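Local coordinates for protein putative D-glycero-D-manno-heptose 7-phosphate kinase (Campylobacter jejuni subsp. jejuni, PDB 4N3O) that phosphorylates D-glycero-alpha-D-manno-heptose 7-phosphate at C-1 with ATP, giving the 1,7-bisphosphate on the route to GDP-heptose for the capsule, at residues V203-N208 with K318-E323; G293-A298 with G302-F307; S196-R201 with A250-L255; L42-T47 with S119-V124. One frame throughout, in Å; residues are numbered along the deposited sequence. Where two conformers were deposited one is given.

Interaction 1. Residues V203-N208 with K318-E323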
loop_
_atom_site.group_PDB
_atom_site.type_symbol
_atom_site.label_atom_id
_atom_site.label_comp_id
_atom_site.label_asym_id
_atom_site.label_seq_id
_atom_site.Cartn_x
_atom_site.Cartn_y
_atom_site.Cartn_z
ATOM N N VAL A 203 10.991 7.750 -0.507
ATOM C CA VAL A 203 9.888 8.661 -0.719
ATOM C C VAL A 203 9.657 8.816 -2.221
ATOM O O VAL A 203 10.588 9.035 -2.979
ATOM C CB VAL A 203 10.194 10.048 -0.147
ATOM C CG1 VAL A 203 9.095 11.034 -0.544
ATOM C CG2 VAL A 203 10.349 9.977 1.357
ATOM N N LEU A 204 8.413 8.692 -2.637
ATOM C CA LEU A 204 8.028 8.812 -4.044
ATOM C C LEU A 204 7.230 10.109 -4.175
ATOM O O LEU A 204 6.219 10.279 -3.500
ATOM C CB LEU A 204 7.153 7.618 -4.428
ATOM C CG LEU A 204 6.625 7.601 -5.862
ATOM C CD1 LEU A 204 7.777 7.654 -6.847
ATOM C CD2 LEU A 204 5.760 6.372 -6.120
ATOM N N TYR A 205 7.680 11.016 -5.035
ATOM C CA TYR A 205 7.034 12.312 -5.206
ATOM C C TYR A 205 6.704 12.630 -6.653
ATOM O O TYR A 205 7.583 12.637 -7.496
ATOM C CB TYR A 205 7.981 13.384 -4.675
ATOM C CG TYR A 205 7.529 14.820 -4.859
ATOM C CD1 TYR A 205 6.492 15.347 -4.093
ATOM C CD2 TYR A 205 8.177 15.671 -5.763
ATOM C CE1 TYR A 205 6.088 16.660 -4.238
ATOM C CE2 TYR A 205 7.782 16.990 -5.916
ATOM C CZ TYR A 205 6.737 17.477 -5.152
ATOM O OH TYR A 205 6.322 18.779 -5.293
ATOM N N PHE A 206 5.428 12.887 -6.926
ATOM C CA PHE A 206 4.988 13.315 -8.243
ATOM C C PHE A 206 5.075 14.822 -8.239
ATOM O O PHE A 206 4.508 15.480 -7.376
ATOM C CB PHE A 206 3.582 12.835 -8.563
ATOM C CG PHE A 206 3.521 11.381 -8.943
ATOM C CD1 PHE A 206 3.682 10.995 -10.266
ATOM C CD2 PHE A 206 3.312 10.401 -7.985
ATOM C CE1 PHE A 206 3.633 9.654 -10.625
ATOM C CE2 PHE A 206 3.252 9.068 -8.338
ATOM C CZ PHE A 206 3.416 8.694 -9.657
ATOM N N THR A 207 5.762 15.355 -9.236
ATOM C CA THR A 207 6.082 16.778 -9.309
ATOM C C THR A 207 5.024 17.778 -9.755
ATOM O O THR A 207 4.951 18.875 -9.188
ATOM C CB THR A 207 7.244 16.972 -10.287
ATOM O OG1 THR A 207 6.819 16.577 -11.594
ATOM C CG2 THR A 207 8.452 16.134 -9.864
ATOM N N ASN A 208 4.233 17.412 -10.767
ATOM C CA ASN A 208 3.235 18.306 -11.365
ATOM C C ASN A 208 3.931 19.537 -11.929
ATOM O O ASN A 208 3.446 20.655 -11.809
ATOM C CB ASN A 208 2.117 18.692 -10.381
ATOM C CG ASN A 208 1.263 17.500 -9.967
ATOM O OD1 ASN A 208 1.414 16.391 -10.497
ATOM N ND2 ASN A 208 0.360 17.723 -9.015
ATOM N N LYS A 318 7.057 16.300 4.872
ATOM C CA LYS A 318 6.433 17.552 5.266
ATOM C C LYS A 318 6.877 18.721 4.356
ATOM O O LYS A 318 6.059 19.557 3.951
ATOM C CB LYS A 318 6.752 17.835 6.741
ATOM C CG LYS A 318 6.012 19.013 7.347
ATOM C CD LYS A 318 6.347 19.207 8.825
ATOM C CE LYS A 318 7.774 19.700 9.026
ATOM N NZ LYS A 318 8.089 19.909 10.462
ATOM N N ALA A 319 8.160 18.792 4.033
ATOM C CA ALA A 319 8.614 19.870 3.162
ATOM C C ALA A 319 8.007 19.670 1.761
ATOM O O ALA A 319 7.451 20.600 1.183
ATOM C CB ALA A 319 10.136 19.939 3.111
ATOM N N LEU A 320 8.060 18.447 1.243
ATOM C CA LEU A 320 7.497 18.182 -0.083
ATOM C C LEU A 320 5.985 18.475 -0.197
ATOM O O LEU A 320 5.544 19.001 -1.222
ATOM C CB LEU A 320 7.807 16.750 -0.544
ATOM C CG LEU A 320 9.280 16.418 -0.854
ATOM C CD1 LEU A 320 9.399 14.962 -1.217
ATOM C CD2 LEU A 320 9.847 17.260 -1.993
ATOM N N ARG A 321 5.198 18.175 0.839
ATOM C CA ARG A 321 3.749 18.444 0.771
ATOM C C ARG A 321 3.402 19.935 0.579
ATOM O O ARG A 321 2.255 20.263 0.256
ATOM C CB ARG A 321 2.992 17.940 2.010
ATOM C CG ARG A 321 3.021 16.438 2.286
ATOM C CD ARG A 321 1.881 16.061 3.241
ATOM N NE ARG A 321 2.075 14.797 3.964
ATOM C CZ ARG A 321 1.932 13.575 3.448
ATOM N NH1 ARG A 321 1.630 13.402 2.163
ATOM N NH2 ARG A 321 2.133 12.511 4.221
ATOM N N LYS A 322 4.371 20.829 0.794
ATOM C CA LYS A 322 4.141 22.275 0.642
ATOM C C LYS A 322 4.398 22.726 -0.780
ATOM O O LYS A 322 4.181 23.888 -1.118
ATOM C CB LYS A 322 5.039 23.071 1.583
ATOM C CG LYS A 322 4.746 22.801 3.035
ATOM C CD LYS A 322 5.722 23.482 3.965
ATOM C CE LYS A 322 5.415 23.075 5.399
ATOM N NZ LYS A 322 6.536 23.376 6.322
ATOM N N GLU A 323 4.865 21.808 -1.607
ATOM C CA GLU A 323 5.155 22.119 -2.986
ATOM C C GLU A 323 3.969 21.728 -3.852
ATOM O O GLU A 323 3.002 21.132 -3.365
ATOM C CB GLU A 323 6.441 21.422 -3.403
ATOM C CG GLU A 323 7.649 21.855 -2.566
ATOM C CD GLU A 323 8.006 23.333 -2.745
ATOM O OE1 GLU A 323 8.719 23.898 -1.881
ATOM O OE2 GLU A 323 7.570 23.941 -3.749
#
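L320 lies over the phenol ring of Y205, and this pair carries most of the contact. The leucine CD2 methyl stands 4.2 Å from the ring centroid and only 1° off the ring normal, a CH-pi contact centred on the face. The same leucine covers the ring with other atoms: CB is 4.0 Å from Y205 CD1, while CD1 lies over the CB and CG end of the tyrosine. CD1 also meets CG1 of V203 tip to tip, at 4.0 Å, so one branched side chain bridges two residues on the same side of the strand. The phenol reaches this far across because its CG is anti to the backbone N (chi1 176°), which carries OH to the type I turn from L320 to E323, 3.3 Å from CB of E323. In that turn E323 N is bonded to L320 O at 2.9 Å, a link between these two residues. Beyond the apolar shell, Y205 OH is hydrogen-bonded to the backbone N of G325, and E323 bends away from the ring to place OE2 in a salt bridge with R280. Strand 202-206 thus presents V203 and Y205 to the C-terminal part of helix 313-320, while I281 and L284 of helix 276-287 and V327 of strand 326-327 pack around the same side chains.

Interaction 2. Residues G293-A298 with G302-F307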
loop_
_atom_site.group_PDB
_atom_site.type_symbol
_atom_site.label_atom_id
_atom_site.label_comp_id
_atom_site.label_asym_id
_atom_site.label_seq_id
_atom_site.Cartn_x
_atom_site.Cartn_y
_atom_site.Cartn_z
ATOM N N GLY A 293 18.559 10.563 -5.031
ATOM C CA GLY A 293 17.288 10.537 -5.733
ATOM C C GLY A 293 17.459 10.505 -7.242
ATOM O O GLY A 293 18.518 10.861 -7.753
ATOM N N LYS A 294 16.410 10.074 -7.941
ATOM C CA LYS A 294 16.394 10.007 -9.404
ATOM C C LYS A 294 15.065 10.518 -9.924
ATOM O O LYS A 294 14.057 10.496 -9.204
ATOM C CB LYS A 294 16.556 8.574 -9.898
ATOM C CG LYS A 294 15.475 7.649 -9.363
ATOM C CD LYS A 294 15.206 6.454 -10.262
ATOM C CE LYS A 294 16.413 5.565 -10.450
ATOM N NZ LYS A 294 15.999 4.319 -11.148
ATOM N N THR A 295 15.072 10.968 -11.175
ATOM C CA THR A 295 13.874 11.448 -11.856
ATOM C C THR A 295 13.592 10.453 -12.953
ATOM O O THR A 295 14.480 10.154 -13.746
ATOM C CB THR A 295 14.081 12.827 -12.516
ATOM O OG1 THR A 295 15.143 12.750 -13.475
ATOM C CG2 THR A 295 14.430 13.881 -11.491
ATOM N N SER A 296 12.376 9.932 -13.010
ATOM C CA SER A 296 12.032 8.963 -14.041
ATOM C C SER A 296 10.818 9.409 -14.861
ATOM O O SER A 296 9.949 10.147 -14.368
ATOM C CB SER A 296 11.805 7.589 -13.410
ATOM O OG SER A 296 11.401 6.624 -14.370
ATOM N N GLY A 297 10.790 8.970 -16.123
ATOM C CA GLY A 297 9.715 9.296 -17.064
ATOM C C GLY A 297 9.395 10.780 -17.107
ATOM O O GLY A 297 8.261 11.159 -17.406
ATOM N N ALA A 298 10.402 11.612 -16.818
ATOM C CA ALA A 298 10.245 13.072 -16.780
ATOM C C ALA A 298 9.476 13.590 -17.996
ATOM O O ALA A 298 10.067 14.002 -19.001
ATOM C CB ALA A 298 11.606 13.754 -16.668
ATOM N N GLY A 302 5.877 13.483 -14.377
ATOM C CA GLY A 302 7.133 12.939 -13.879
ATOM C C GLY A 302 7.153 12.738 -12.376
ATOM O O GLY A 302 6.299 13.256 -11.651
ATOM N N PHE A 303 8.138 11.985 -11.905
ATOM C CA PHE A 303 8.271 11.749 -10.483
ATOM C C PHE A 303 9.720 11.669 -10.083
ATOM O O PHE A 303 10.608 11.513 -10.926
ATOM C CB PHE A 303 7.572 10.463 -10.068
ATOM C CG PHE A 303 8.203 9.228 -10.613
ATOM C CD1 PHE A 303 7.866 8.759 -11.880
ATOM C CD2 PHE A 303 9.120 8.510 -9.856
ATOM C CE1 PHE A 303 8.437 7.604 -12.377
ATOM C CE2 PHE A 303 9.697 7.347 -10.356
ATOM C CZ PHE A 303 9.348 6.895 -11.616
HETATM N N MSE A 304 9.952 11.819 -8.785
HETATM C CA MSE A 304 11.285 11.705 -8.246
HETATM C C MSE A 304 11.149 10.645 -7.218
HETATM O O MSE A 304 10.106 10.506 -6.608
HETATM C CB MSE A 304 11.797 13.016 -7.672
HETATM C CG MSE A 304 12.418 13.836 -8.795
HETATM SE SE MSE A 304 13.030 15.589 -8.157
HETATM C CE MSE A 304 14.934 15.236 -8.496
ATOM N N PHE A 305 12.209 9.883 -7.034
ATOM C CA PHE A 305 12.241 8.800 -6.089
ATOM C C PHE A 305 13.466 9.065 -5.245
ATOM O O PHE A 305 14.553 9.238 -5.781
ATOM C CB PHE A 305 12.330 7.503 -6.885
ATOM C CG PHE A 305 12.525 6.294 -6.068
ATOM C CD1 PHE A 305 11.608 5.948 -5.091
ATOM C CD2 PHE A 305 13.569 5.438 -6.334
ATOM C CE1 PHE A 305 11.769 4.795 -4.344
ATOM C CE2 PHE A 305 13.741 4.279 -5.592
ATOM C CZ PHE A 305 12.842 3.959 -4.595
ATOM N N PHE A 306 13.288 9.166 -3.933
ATOM C CA PHE A 306 14.418 9.470 -3.040
ATOM C C PHE A 306 14.737 8.392 -2.021
ATOM O O PHE A 306 13.890 7.583 -1.648
ATOM C CB PHE A 306 14.145 10.739 -2.213
ATOM C CG PHE A 306 13.853 11.967 -3.021
ATOM C CD1 PHE A 306 14.870 12.668 -3.627
ATOM C CD2 PHE A 306 12.565 12.463 -3.106
ATOM C CE1 PHE A 306 14.610 13.818 -4.343
ATOM C CE2 PHE A 306 12.295 13.619 -3.825
ATOM C CZ PHE A 306 13.322 14.297 -4.445
ATOM N N PHE A 307 15.990 8.412 -1.596
ATOM C CA PHE A 307 16.506 7.588 -0.509
ATOM C C PHE A 307 16.747 8.570 0.632
ATOM O O PHE A 307 17.399 9.597 0.452
ATOM C CB PHE A 307 17.794 6.879 -0.877
ATOM C CG PHE A 307 17.593 5.493 -1.360
ATOM C CD1 PHE A 307 16.904 5.248 -2.530
ATOM C CD2 PHE A 307 18.119 4.421 -0.650
ATOM C CE1 PHE A 307 16.716 3.953 -2.981
ATOM C CE2 PHE A 307 17.941 3.129 -1.092
ATOM C CZ PHE A 307 17.235 2.895 -2.262
#
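T295 has its CG2 methyl anti to the carbonyl carbon, and M304, deposited as selenomethionine, has CG in the same relation to its own carbonyl carbon (chi1 -86°); the two side chains therefore lie alongside each other, pointing the same way across a beta hairpin. T295 CG2 is 3.4 Å from M304 CG and 4.0 Å from SE. Strands 290-296 and 303-308 run antiparallel, their local axes at 161°, and K294 pairs with F305, and S296 with F303, as hydrogen-bonded pairs. The face carrying T295 and M304 looks to helix 276-287, where M304 touches I281 and Y282; T295 OG1 is held by E271. On the face of K294, S296, F303 and F305, the lysine CG packs on F305 CB at 4.0 Å, near the edge of the ring, and its NZ is bonded to the carbonyl of G16. The F303 ring lies over S296 CA and touches L116, assigned by similarity to the ATP site. G293 leaves room for the F306 ring, CD1 being 3.9 Å from its CA; its CA-H also points to F305 O at 3.0 Å. Of the paired bonds, F305 N reaches K294 O at 2.9 Å with a C=O...N angle of 162°.

Interaction 3. Residues S196-R201 with A250-L255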
loop_
_atom_site.group_PDB
_atom_site.type_symbol
_atom_site.label_atom_id
_atom_site.label_comp_id
_atom_site.label_asym_id
_atom_site.label_seq_id
_atom_site.Cartn_x
_atom_site.Cartn_y
_atom_site.Cartn_z
ATOM N N SER A 196 10.699 -3.992 3.478
ATOM C CA SER A 196 10.242 -3.064 4.499
ATOM C C SER A 196 11.261 -1.997 4.763
ATOM O O SER A 196 10.903 -0.834 4.980
ATOM C CB SER A 196 9.946 -3.801 5.801
ATOM O OG SER A 196 8.893 -4.722 5.617
ATOM N N GLU A 197 12.535 -2.386 4.740
ATOM C CA GLU A 197 13.624 -1.450 5.008
ATOM C C GLU A 197 13.743 -0.500 3.827
ATOM O O GLU A 197 13.926 0.706 4.009
ATOM C CB GLU A 197 14.943 -2.185 5.253
ATOM C CG GLU A 197 16.110 -1.252 5.527
ATOM C CD GLU A 197 15.957 -0.473 6.826
ATOM O OE1 GLU A 197 15.160 -0.889 7.696
ATOM O OE2 GLU A 197 16.651 0.545 6.995
ATOM N N LEU A 198 13.645 -1.037 2.611
ATOM C CA LEU A 198 13.667 -0.162 1.428
ATOM C C LEU A 198 12.529 0.864 1.480
ATOM O O LEU A 198 12.758 2.045 1.193
ATOM C CB LEU A 198 13.589 -0.956 0.143
ATOM C CG LEU A 198 14.905 -1.416 -0.436
ATOM C CD1 LEU A 198 14.619 -2.364 -1.592
ATOM C CD2 LEU A 198 15.713 -0.200 -0.911
ATOM N N GLU A 199 11.323 0.414 1.841
ATOM C CA GLU A 199 10.158 1.323 1.987
ATOM C C GLU A 199 10.434 2.388 3.041
ATOM O O GLU A 199 10.078 3.547 2.860
ATOM C CB GLU A 199 8.898 0.557 2.378
ATOM C CG GLU A 199 8.415 -0.390 1.299
ATOM C CD GLU A 199 7.533 -1.544 1.800
ATOM O OE1 GLU A 199 7.058 -1.535 2.961
ATOM O OE2 GLU A 199 7.303 -2.483 1.001
ATOM N N ALA A 200 11.070 1.997 4.147
ATOM C CA ALA A 200 11.367 2.957 5.236
ATOM C C ALA A 200 12.343 4.041 4.781
ATOM O O ALA A 200 12.296 5.170 5.279
ATOM C CB ALA A 200 11.916 2.232 6.451
ATOM N N ARG A 201 13.200 3.690 3.815
ATOM C CA ARG A 201 14.212 4.594 3.269
ATOM C C ARG A 201 13.757 5.352 2.042
ATOM O O ARG A 201 14.554 6.044 1.447
ATOM C CB ARG A 201 15.391 3.789 2.724
ATOM C CG ARG A 201 16.039 2.755 3.608
ATOM C CD ARG A 201 17.199 3.280 4.374
ATOM N NE ARG A 201 18.001 2.172 4.858
ATOM C CZ ARG A 201 19.095 2.322 5.590
ATOM N NH1 ARG A 201 19.765 1.254 6.003
ATOM N NH2 ARG A 201 19.506 3.541 5.929
ATOM N N ALA A 250 21.101 -10.021 1.878
ATOM C CA ALA A 250 20.378 -9.093 2.741
ATOM C C ALA A 250 21.375 -8.064 3.310
ATOM O O ALA A 250 21.261 -7.612 4.450
ATOM C CB ALA A 250 19.665 -9.844 3.857
ATOM N N ASP A 251 22.354 -7.697 2.497
ATOM C CA ASP A 251 23.381 -6.766 2.922
ATOM C C ASP A 251 22.937 -5.353 2.559
ATOM O O ASP A 251 23.302 -4.798 1.510
ATOM C CB ASP A 251 24.711 -7.130 2.263
ATOM C CG ASP A 251 25.799 -6.184 2.625
ATOM O OD1 ASP A 251 25.524 -5.243 3.409
ATOM O OD2 ASP A 251 26.925 -6.379 2.127
ATOM N N PHE A 252 22.174 -4.756 3.461
ATOM C CA PHE A 252 21.608 -3.457 3.184
ATOM C C PHE A 252 22.620 -2.322 3.108
ATOM O O PHE A 252 22.388 -1.343 2.406
ATOM C CB PHE A 252 20.511 -3.130 4.186
ATOM C CG PHE A 252 19.433 -2.331 3.583
ATOM C CD1 PHE A 252 19.546 -0.962 3.474
ATOM C CD2 PHE A 252 18.341 -2.969 3.030
ATOM C CE1 PHE A 252 18.556 -0.232 2.850
ATOM C CE2 PHE A 252 17.351 -2.256 2.414
ATOM C CZ PHE A 252 17.456 -0.886 2.317
ATOM N N GLY A 253 23.741 -2.451 3.818
ATOM C CA GLY A 253 24.807 -1.433 3.767
ATOM C C GLY A 253 25.426 -1.345 2.371
ATOM O O GLY A 253 25.684 -0.253 1.858
ATOM N N THR A 254 25.657 -2.501 1.758
ATOM C CA THR A 254 26.217 -2.571 0.416
ATOM C C THR A 254 25.158 -2.288 -0.660
ATOM O O THR A 254 25.470 -1.763 -1.725
ATOM C CB THR A 254 26.809 -3.959 0.144
ATOM O OG1 THR A 254 27.830 -4.231 1.103
ATOM C CG2 THR A 254 27.400 -4.027 -1.242
ATOM N N LEU A 255 23.914 -2.658 -0.386
ATOM C CA LEU A 255 22.844 -2.420 -1.336
ATOM C C LEU A 255 22.634 -0.918 -1.515
ATOM O O LEU A 255 22.575 -0.415 -2.639
ATOM C CB LEU A 255 21.562 -3.058 -0.850
ATOM C CG LEU A 255 20.357 -2.790 -1.738
ATOM C CD1 LEU A 255 20.513 -3.527 -3.055
ATOM C CD2 LEU A 255 19.081 -3.202 -1.021
#
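F252, in the first turn of the N-capped helix 252-262, inserts its ring between E197 and L198 at the end of helix 192-200 and R201 just beyond it. Packing is close over one face of the ring: E197 CG sits 3.5 Å from its centroid, 13° off the normal, a CH-pi contact. The carboxylate beyond stands nearly upright to the ring, its plane turned by 87°. R201 and F252 run antiparallel alongside each other, R201 NE being 3.2 Å from F252 CE1 and the guanidinium and ring planes 9° apart, while L198 CD2 comes to 3.7 Å from F252 CZ. The buried E197 has several partners: R201 NE forms a salt bridge with OE2, and OE1 takes a salt bridge from R8 NE and a hydrogen bond from W340 NE1, both of the second subunit, tying this packing to the dimer interface. The remainder is looser. L255 is directed toward the other helix but its side chain stays 4.5 Å away, and G253 N makes a weak hydrogen bond to residue N2 of the second subunit. A250 closes the preceding helix in a Schellman motif; D251 is the N-cap, its OD1 accepting from T254 N at 3.2 Å from above the carboxylate plane.

Interaction 4. Residues L42-T47 with S119-V124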
loop_
_atom_site.group_PDB
_atom_site.type_symbol
_atom_site.label_atom_id
_atom_site.label_comp_id
_atom_site.label_asym_id
_atom_site.label_seq_id
_atom_site.Cartn_x
_atom_site.Cartn_y
_atom_site.Cartn_z
ATOM N N LEU A 42 0.481 0.463 -6.356
ATOM C CA LEU A 42 -0.260 1.447 -7.138
ATOM C C LEU A 42 -0.696 0.576 -8.302
ATOM O O LEU A 42 0.117 -0.101 -8.919
ATOM C CB LEU A 42 0.626 2.605 -7.574
ATOM C CG LEU A 42 1.266 3.391 -6.430
ATOM C CD1 LEU A 42 2.311 4.354 -6.951
ATOM C CD2 LEU A 42 0.223 4.143 -5.641
ATOM N N TYR A 43 -1.977 0.596 -8.599
ATOM C CA TYR A 43 -2.519 -0.353 -9.520
ATOM C C TYR A 43 -3.400 0.174 -10.627
ATOM O O TYR A 43 -3.896 1.303 -10.592
ATOM C CB TYR A 43 -3.438 -1.292 -8.700
ATOM C CG TYR A 43 -2.814 -2.007 -7.515
ATOM C CD1 TYR A 43 -2.145 -3.208 -7.686
ATOM C CD2 TYR A 43 -2.960 -1.516 -6.202
ATOM C CE1 TYR A 43 -1.601 -3.889 -6.606
ATOM C CE2 TYR A 43 -2.405 -2.194 -5.108
ATOM C CZ TYR A 43 -1.746 -3.385 -5.324
ATOM O OH TYR A 43 -1.194 -4.081 -4.280
ATOM N N ILE A 44 -3.614 -0.715 -11.583
ATOM C CA ILE A 44 -4.572 -0.534 -12.653
ATOM C C ILE A 44 -5.673 -1.543 -12.336
ATOM O O ILE A 44 -5.395 -2.728 -12.131
ATOM C CB ILE A 44 -3.974 -0.768 -14.041
ATOM C CG1 ILE A 44 -3.112 0.448 -14.374
ATOM C CG2 ILE A 44 -5.092 -0.945 -15.073
ATOM C CD1 ILE A 44 -2.543 0.466 -15.758
ATOM N N HIS A 45 -6.907 -1.050 -12.275
ATOM C CA HIS A 45 -8.051 -1.846 -11.899
ATOM C C HIS A 45 -8.892 -2.080 -13.129
ATOM O O HIS A 45 -9.124 -1.167 -13.894
ATOM C CB HIS A 45 -8.893 -1.098 -10.849
ATOM C CG HIS A 45 -8.087 -0.538 -9.723
ATOM N ND1 HIS A 45 -7.896 -1.214 -8.540
ATOM C CD2 HIS A 45 -7.395 0.625 -9.609
ATOM C CE1 HIS A 45 -7.123 -0.493 -7.743
ATOM N NE2 HIS A 45 -6.812 0.630 -8.365
ATOM N N CYS A 46 -9.343 -3.314 -13.312
ATOM C CA CYS A 46 -10.192 -3.673 -14.443
ATOM C C CYS A 46 -11.380 -4.492 -13.990
ATOM O O CYS A 46 -11.237 -5.402 -13.177
ATOM C CB CYS A 46 -9.425 -4.507 -15.478
ATOM S SG CYS A 46 -8.047 -3.647 -16.264
ATOM N N THR A 47 -12.550 -4.154 -14.518
ATOM C CA THR A 47 -13.766 -4.909 -14.268
ATOM C C THR A 47 -14.344 -5.294 -15.644
ATOM O O THR A 47 -14.514 -4.435 -16.524
ATOM C CB THR A 47 -14.802 -4.113 -13.477
ATOM O OG1 THR A 47 -14.386 -4.028 -12.120
ATOM C CG2 THR A 47 -16.116 -4.806 -13.498
ATOM N N SER A 119 1.467 1.423 -19.448
ATOM C CA SER A 119 0.858 0.782 -20.633
ATOM C C SER A 119 0.881 -0.741 -20.597
ATOM O O SER A 119 -0.095 -1.400 -20.960
ATOM C CB SER A 119 1.550 1.257 -21.896
ATOM O OG SER A 119 1.498 2.668 -21.984
ATOM N N SER A 120 2.004 -1.294 -20.179
ATOM C CA SER A 120 2.160 -2.731 -20.095
ATOM C C SER A 120 1.251 -3.264 -19.007
ATOM O O SER A 120 0.631 -4.294 -19.177
ATOM C CB SER A 120 3.605 -3.075 -19.742
ATOM O OG SER A 120 4.486 -2.438 -20.636
ATOM N N THR A 121 1.233 -2.567 -17.870
ATOM C CA THR A 121 0.387 -2.907 -16.753
ATOM C C THR A 121 -1.104 -2.950 -17.166
ATOM O O THR A 121 -1.855 -3.816 -16.722
ATOM C CB THR A 121 0.588 -1.883 -15.597
ATOM O OG1 THR A 121 1.928 -1.965 -15.098
ATOM C CG2 THR A 121 -0.364 -2.147 -14.451
ATOM N N LEU A 122 -1.525 -2.018 -18.011
ATOM C CA LEU A 122 -2.924 -1.978 -18.465
ATOM C C LEU A 122 -3.258 -3.171 -19.367
ATOM O O LEU A 122 -4.274 -3.861 -19.167
ATOM C CB LEU A 122 -3.200 -0.667 -19.206
ATOM C CG LEU A 122 -4.577 -0.480 -19.844
ATOM C CD1 LEU A 122 -5.685 -0.612 -18.821
ATOM C CD2 LEU A 122 -4.648 0.880 -20.522
ATOM N N VAL A 123 -2.394 -3.421 -20.349
ATOM C CA VAL A 123 -2.614 -4.521 -21.301
ATOM C C VAL A 123 -2.692 -5.864 -20.565
ATOM O O VAL A 123 -3.552 -6.702 -20.855
ATOM C CB VAL A 123 -1.520 -4.569 -22.392
ATOM C CG1 VAL A 123 -1.707 -5.797 -23.287
ATOM C CG2 VAL A 123 -1.509 -3.281 -23.226
ATOM N N VAL A 124 -1.793 -6.063 -19.608
ATOM C CA VAL A 124 -1.785 -7.294 -18.800
ATOM C C VAL A 124 -3.079 -7.459 -17.992
ATOM O O VAL A 124 -3.669 -8.523 -17.981
ATOM C CB VAL A 124 -0.541 -7.348 -17.891
ATOM C CG1 VAL A 124 -0.686 -8.401 -16.807
ATOM C CG2 VAL A 124 0.695 -7.618 -18.738
#
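Strand 42-50 passes helix 118-134 most closely at I44 and L122, whose CA atoms are 6.2 Å apart, and no hydrogen bond joins the two segments. The contact is carried by I44, which points at the helix and brings its CD1 methyl to two successive helical residues. CD1 is 3.6 Å from T121 CG2 and 3.7 Å from L122 CB, and it also lies 3.5 Å from L122 N, so that it rests on the helix backbone itself. The second branch is used as well, CG2 meeting L122 CD1 at 3.8 Å where the two side chains cross at about a right angle. T121 divides its apolar and polar ends between two jobs. Its chi1 of -64° puts OG1 beside the backbone N and leaves CG2 anti to it, facing CD1 and CG1 of I44, while OG1 bonds back to the carbonyl of G117, one turn earlier in the chain. That bond helps to hold the rotation of the side chain and satisfies a buried hydroxyl. T11 and L13 of strand 6-21 and A167 of helix 162-169 also touch T121. The neighbouring S120 OG is hydrogen-bonded to E151 OE1, and E151 is a magnesium ligand by similarity. The arrangement belongs to the N-terminal domain of GHMP kinases: the sheet backs the helix whose start is reached by the glycine-rich segment G113 to S119, which by similarity binds ATP, with S119 probably contributing to both the ATP and magnesium sites.

Interactions 1 and 2 share one antiparallel sheet through Y205 O to M304 N (2.8 Å) and V203 O to F306 N (2.9 Å), their centres about 11 Å apart. Interaction 3 adjoins interaction 1 in sequence and touches interaction 2 where F307 CZ meets L198 CD2 at 3.7 Å. Interaction 4 lies in the N-terminal domain, yet L42 CD1 reaches L204 CD2 of interaction 1 at 4.1 Å. By similarity, interaction 4 contains S119 of the ATP site, and F303 of interaction 2 lies beside L116 of that site. The S296 and T121 side chains each lie about 6 Å from that of R14, the probable transition-state stabiliser, and T121 equally close to D163, the probable proton acceptor.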